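PDB 7P8K: disease resistance protein RRS1 from Arabidopsis thaliana, which binds the W-box DNA element as a transcription factor and acts as a disease resistance protein against fungal and bacterial pathogens. Local coordinates for residues H48-T53 / S72-P77; F35-Y40 / T53-R58. All coordinates share one frame; numbering follows the deposited sequence.

Interaction 1. Residues H48-T53 / S72-P77; sequences HGCKAT and SEHNHP. With ZN (zinc ion), chain C.
Ala52 sets its methyl group over one face of the His74 imidazole, with CB 3.5 Å from the ring centroid and 9° off the normal, a CH-pi contact by both criteria. The His76 imidazole meets Cys50 differently: Cys50 CB lies at its edge, in the ring plane, while CB of His74 lies over one face, offset toward the rim. The rings belong to the zinc site of the WRKY domain, a Cys2His2 centre in which Cys50, His74 and His76 are joined by Cys42. The two histidines present different nitrogens, ND1 in His74 and NE2 in His76, the latter 2.1 Å from the zinc ion. Cys50 SG binds the zinc ion at 2.3 Å; chi1 of -162° puts SG anti to the backbone N and beside the carbonyl carbon. The His48 and His76 rings also approach each other, obliquely, and Tyr44 meets both edge-to-face; Trp20 stacks on His74.

Away from the metal, Asn75 ties the two loops together. Its amide reaches across to the turn at Gly49, and ND2 donates to His48 O at 2.7 Å. The donor stands above the carbonyl plane of His48 and the bond is moderately bent (147° at the hydrogen). The other branch, OD1, rests 3.2 Å from Cys50 CA, so a single amide touches both residues that flank Gly49. Farther along, Ala52 CA contributes a CA-H...O contact to Ser72 O.

The second nitrogen of His76 is used as well. With NE2 turned to the zinc ion, ring rotation is probably restrained by the bond on the other nitrogen: His76 ND1 donates to Pro77 O at 3.0 Å, with the acceptor in the imidazole plane.

Interaction 2. Residues F35-Y40 / T53-R58; sequences FPRGYY and TKQVQR
Gly38 and Val56 exchange two backbone hydrogen bonds, Gly38 N to Val56 O at 2.9 Å and Val56 N to Gly38 O at 3.0 Å, and Tyr40 and Lys54 repeat the pattern. With Tyr39 and Gln55 as the non-hydrogen-bonded pair between them, this is the regular alternation of an antiparallel hairpin, supported by the 161° between strand directions. CA-H...O contacts, such as Gln55 CA to Gly38 O, fill in between the stronger bonds.

One side-chain amide adds to the backbone pairing. Gln57 NE2 donates to Phe35 O (3.1 Å) and to Arg58 O, both acceptors lying in its amide plane; the two bonds fix the rotation of the amide. The chain gets there by bending at chi2 (73°).

Apolar and aromatic packing divides between the sheet faces. On the face of Tyr40, Lys54 and Val56, Tyr40 CE1 meets Val56 CG2 at 3.5 Å, the side chains crossing at about a right angle; Lys54 O lies at the edge of the Tyr40 ring, in its plane. On the face of Tyr39 and Gln55, the Gln55 amide crosses the Tyr39 ring at a slant, planes 52° apart, with Gln55 NE2 3.1 Å from Tyr39 CE2. Arg58 CB also sits over the centre of the Phe35 ring, 3.7 Å from its centroid, a CH-pi contact.

The charged side chains have partners beyond the hairpin pairing. Arg37 NH2 donates to Tyr39 OH, which also hydrogen-bonds Glu44 of the Avirulence protein chain, while Lys54 NZ forms a salt bridge with Asp18. In the sheet, strand 37-42 is flanked by strand 22-28, which carries the WRKYGQK signature and bonds Tyr39 through Tyr25 and Gly26, whereas strand 53-58 is flanked by strand 66-71, where Gln55 pairs with Thr69.

The contacts lie in one WRKY domain with their centres about 18 Å apart. Along the chain the segments alternate: 35-40, 48-53, 53-58, 72-77, so the first loop of interaction 1 runs directly into the second strand of interaction 2, and Thr53 belongs to both. Interaction 2 joins the two central strands, 37-42 and 53-58, of the four-stranded antiparallel sheet, its centre about 5 Å from the centre of the chain; interaction 1 gathers loops at one end of that sheet around zinc. Because 72-77 follows the outer strand 66-71, the metal ties the last strand's exit back to the central hairpin, consistent with zinc stabilising this small, helix-free domain.

Interaction 1. Residues H48-T53 / S72-P77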
# COMPACT_ATOMS: atom_id res chain seq x y z
N HIS A 48 -5.31 8.30 15.24
CA HIS A 48 -6.32 7.48 15.96
C HIS A 48 -5.93 6.00 16.03
O HIS A 48 -6.65 5.23 16.68
CB HIS A 48 -7.71 7.65 15.31
CG HIS A 48 -8.26 9.04 15.39
ND1 HIS A 48 -7.55 10.15 14.97
CD2 HIS A 48 -9.46 9.50 15.80
CE1 HIS A 48 -8.29 11.23 15.15
NE2 HIS A 48 -9.47 10.86 15.65
N GLY A 49 -4.83 5.60 15.37
CA GLY A 49 -4.33 4.21 15.38
C GLY A 49 -5.11 3.30 14.43
O GLY A 49 -4.98 2.07 14.57
N CYS A 50 -5.88 3.87 13.50
CA CYS A 50 -6.80 3.13 12.60
C CYS A 50 -6.01 2.10 11.77
O CYS A 50 -4.90 2.41 11.30
CB CYS A 50 -7.57 4.09 11.70
SG CYS A 50 -9.04 3.34 10.97
N LYS A 51 -6.57 0.89 11.63
CA LYS A 51 -5.95 -0.27 10.92
C LYS A 51 -6.48 -0.34 9.49
O LYS A 51 -5.81 -0.98 8.66
CB LYS A 51 -6.31 -1.58 11.62
CG LYS A 51 -5.48 -1.95 12.85
CD LYS A 51 -6.18 -2.95 13.77
CE LYS A 51 -6.76 -4.16 13.06
NZ LYS A 51 -7.55 -5.01 13.99
N ALA A 52 -7.64 0.27 9.22
CA ALA A 52 -8.43 0.12 7.99
C ALA A 52 -7.58 0.44 6.76
O ALA A 52 -6.77 1.39 6.82
CB ALA A 52 -9.65 1.02 8.04
N THR A 53 -7.76 -0.34 5.69
CA THR A 53 -7.13 -0.16 4.36
C THR A 53 -8.12 -0.57 3.27
O THR A 53 -9.09 -1.27 3.59
CB THR A 53 -5.83 -0.97 4.25
OG1 THR A 53 -6.13 -2.30 4.65
CG2 THR A 53 -4.71 -0.41 5.09
N SER A 72 -10.29 -4.56 7.15
CA SER A 72 -10.39 -4.06 8.56
C SER A 72 -11.37 -2.89 8.67
O SER A 72 -11.33 -2.00 7.83
CB SER A 72 -9.04 -3.68 9.11
OG SER A 72 -8.16 -4.78 9.06
N GLU A 73 -12.20 -2.89 9.71
CA GLU A 73 -13.15 -1.79 10.01
C GLU A 73 -12.36 -0.65 10.67
O GLU A 73 -11.25 -0.91 11.18
CB GLU A 73 -14.27 -2.32 10.90
CG GLU A 73 -15.64 -1.77 10.54
CD GLU A 73 -16.75 -2.78 10.69
OE1 GLU A 73 -17.22 -3.30 9.65
OE2 GLU A 73 -17.14 -3.06 11.84
N HIS A 74 -12.91 0.57 10.65
CA HIS A 74 -12.28 1.78 11.26
C HIS A 74 -12.54 1.77 12.76
O HIS A 74 -13.60 1.27 13.17
CB HIS A 74 -12.83 3.07 10.63
CG HIS A 74 -12.47 3.24 9.20
ND1 HIS A 74 -11.42 4.04 8.80
CD2 HIS A 74 -13.02 2.75 8.07
CE1 HIS A 74 -11.33 4.01 7.49
NE2 HIS A 74 -12.31 3.23 7.02
N ASN A 75 -11.61 2.34 13.54
CA ASN A 75 -11.72 2.50 15.01
C ASN A 75 -12.13 3.95 15.33
O ASN A 75 -11.58 4.54 16.29
CB ASN A 75 -10.42 2.09 15.71
CG ASN A 75 -9.29 3.05 15.43
OD1 ASN A 75 -9.34 3.79 14.44
ND2 ASN A 75 -8.29 3.07 16.28
N HIS A 76 -13.09 4.48 14.57
CA HIS A 76 -13.64 5.85 14.71
C HIS A 76 -14.86 5.97 13.81
O HIS A 76 -15.04 5.16 12.91
CB HIS A 76 -12.57 6.90 14.39
CG HIS A 76 -11.91 6.68 13.07
ND1 HIS A 76 -12.50 7.07 11.88
CD2 HIS A 76 -10.74 6.09 12.74
CE1 HIS A 76 -11.72 6.73 10.88
NE2 HIS A 76 -10.63 6.13 11.38
N PRO A 77 -15.74 6.98 14.03
CA PRO A 77 -16.84 7.23 13.10
C PRO A 77 -16.29 7.94 11.86
O PRO A 77 -15.19 8.45 11.94
CB PRO A 77 -17.76 8.16 13.90
CG PRO A 77 -16.79 8.94 14.77
CD PRO A 77 -15.71 7.94 15.14
ZN ZN C . -10.22 4.91 9.75

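Interaction 2. Residues F35-Y40 / T53-R58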
# COMPACT_ATOMS: atom_id res chain seq x y z
N PHE A 35 -3.81 -0.06 -15.94
CA PHE A 35 -4.38 0.53 -14.70
C PHE A 35 -3.75 -0.14 -13.49
O PHE A 35 -4.02 -1.31 -13.21
CB PHE A 35 -5.90 0.37 -14.66
CG PHE A 35 -6.65 1.64 -14.98
CD1 PHE A 35 -6.58 2.73 -14.12
CD2 PHE A 35 -7.42 1.74 -16.12
CE1 PHE A 35 -7.27 3.90 -14.40
CE2 PHE A 35 -8.11 2.91 -16.40
CZ PHE A 35 -8.03 3.99 -15.54
N PRO A 36 -2.89 0.57 -12.73
CA PRO A 36 -2.33 0.03 -11.49
C PRO A 36 -3.33 0.01 -10.32
O PRO A 36 -4.16 0.89 -10.24
CB PRO A 36 -1.18 1.01 -11.18
CG PRO A 36 -1.62 2.31 -11.79
CD PRO A 36 -2.37 1.91 -13.05
N ARG A 37 -3.19 -0.98 -9.44
CA ARG A 37 -3.99 -1.10 -8.20
C ARG A 37 -3.46 -0.08 -7.19
O ARG A 37 -2.23 -0.01 -7.01
CB ARG A 37 -3.92 -2.52 -7.63
CG ARG A 37 -4.81 -2.75 -6.42
CD ARG A 37 -4.55 -4.12 -5.80
NE ARG A 37 -4.67 -5.17 -6.80
CZ ARG A 37 -3.92 -6.26 -6.86
NH1 ARG A 37 -4.10 -7.15 -7.82
NH2 ARG A 37 -2.96 -6.47 -5.96
N GLY A 38 -4.36 0.70 -6.59
CA GLY A 38 -4.07 1.68 -5.53
C GLY A 38 -4.23 1.07 -4.15
O GLY A 38 -5.27 0.42 -3.90
N TYR A 39 -3.22 1.25 -3.30
CA TYR A 39 -3.22 0.78 -1.90
C TYR A 39 -3.38 2.00 -1.01
O TYR A 39 -2.49 2.87 -1.04
CB TYR A 39 -1.95 -0.01 -1.60
CG TYR A 39 -1.80 -1.29 -2.38
CD1 TYR A 39 -1.55 -1.27 -3.75
CD2 TYR A 39 -1.87 -2.53 -1.76
CE1 TYR A 39 -1.39 -2.44 -4.47
CE2 TYR A 39 -1.71 -3.71 -2.47
CZ TYR A 39 -1.46 -3.66 -3.83
OH TYR A 39 -1.29 -4.82 -4.54
N TYR A 40 -4.49 2.06 -0.26
CA TYR A 40 -4.92 3.22 0.57
C TYR A 40 -5.07 2.79 2.04
O TYR A 40 -5.64 1.69 2.29
CB TYR A 40 -6.24 3.78 0.06
CG TYR A 40 -6.21 4.32 -1.35
CD1 TYR A 40 -6.36 3.48 -2.44
CD2 TYR A 40 -6.03 5.68 -1.60
CE1 TYR A 40 -6.34 3.96 -3.74
CE2 TYR A 40 -6.01 6.17 -2.90
CZ TYR A 40 -6.16 5.31 -3.97
OH TYR A 40 -6.14 5.77 -5.25
N THR A 53 -7.76 -0.34 5.69
CA THR A 53 -7.13 -0.16 4.36
C THR A 53 -8.12 -0.57 3.27
O THR A 53 -9.09 -1.27 3.59
CB THR A 53 -5.83 -0.97 4.25
OG1 THR A 53 -6.13 -2.30 4.65
CG2 THR A 53 -4.71 -0.41 5.09
N LYS A 54 -7.88 -0.13 2.04
CA LYS A 54 -8.70 -0.54 0.87
C LYS A 54 -7.80 -0.60 -0.36
O LYS A 54 -6.83 0.18 -0.44
CB LYS A 54 -9.89 0.41 0.67
CG LYS A 54 -9.59 1.80 0.10
CD LYS A 54 -10.84 2.49 -0.45
CE LYS A 54 -10.59 3.89 -0.96
NZ LYS A 54 -11.84 4.55 -1.40
N GLN A 55 -8.10 -1.50 -1.28
CA GLN A 55 -7.39 -1.64 -2.58
C GLN A 55 -8.38 -1.35 -3.70
O GLN A 55 -9.48 -1.94 -3.69
CB GLN A 55 -6.77 -3.02 -2.69
CG GLN A 55 -5.59 -3.21 -1.76
CD GLN A 55 -5.00 -4.59 -1.87
OE1 GLN A 55 -5.35 -5.37 -2.74
NE2 GLN A 55 -4.10 -4.91 -0.96
N VAL A 56 -8.00 -0.46 -4.61
CA VAL A 56 -8.89 0.10 -5.66
C VAL A 56 -8.31 -0.29 -7.02
O VAL A 56 -7.12 -0.03 -7.24
CB VAL A 56 -9.02 1.63 -5.52
CG1 VAL A 56 -10.11 2.18 -6.42
CG2 VAL A 56 -9.25 2.03 -4.07
N GLN A 57 -9.13 -0.88 -7.89
CA GLN A 57 -8.75 -1.36 -9.24
C GLN A 57 -9.76 -0.83 -10.26
O GLN A 57 -10.96 -1.13 -10.12
CB GLN A 57 -8.76 -2.89 -9.28
CG GLN A 57 -8.32 -3.45 -10.63
CD GLN A 57 -6.84 -3.28 -10.80
OE1 GLN A 57 -6.05 -3.90 -10.09
NE2 GLN A 57 -6.45 -2.41 -11.72
N ARG A 58 -9.29 -0.08 -11.24
CA ARG A 58 -10.10 0.32 -12.41
C ARG A 58 -9.73 -0.60 -13.57
O ARG A 58 -8.65 -1.22 -13.51
CB ARG A 58 -9.87 1.81 -12.71
CG ARG A 58 -11.12 2.51 -13.24
CD ARG A 58 -11.07 4.02 -13.09
NE ARG A 58 -10.89 4.43 -11.70
CZ ARG A 58 -11.09 5.66 -11.24
NH1 ARG A 58 -11.49 6.62 -12.06
NH2 ARG A 58 -10.90 5.92 -9.96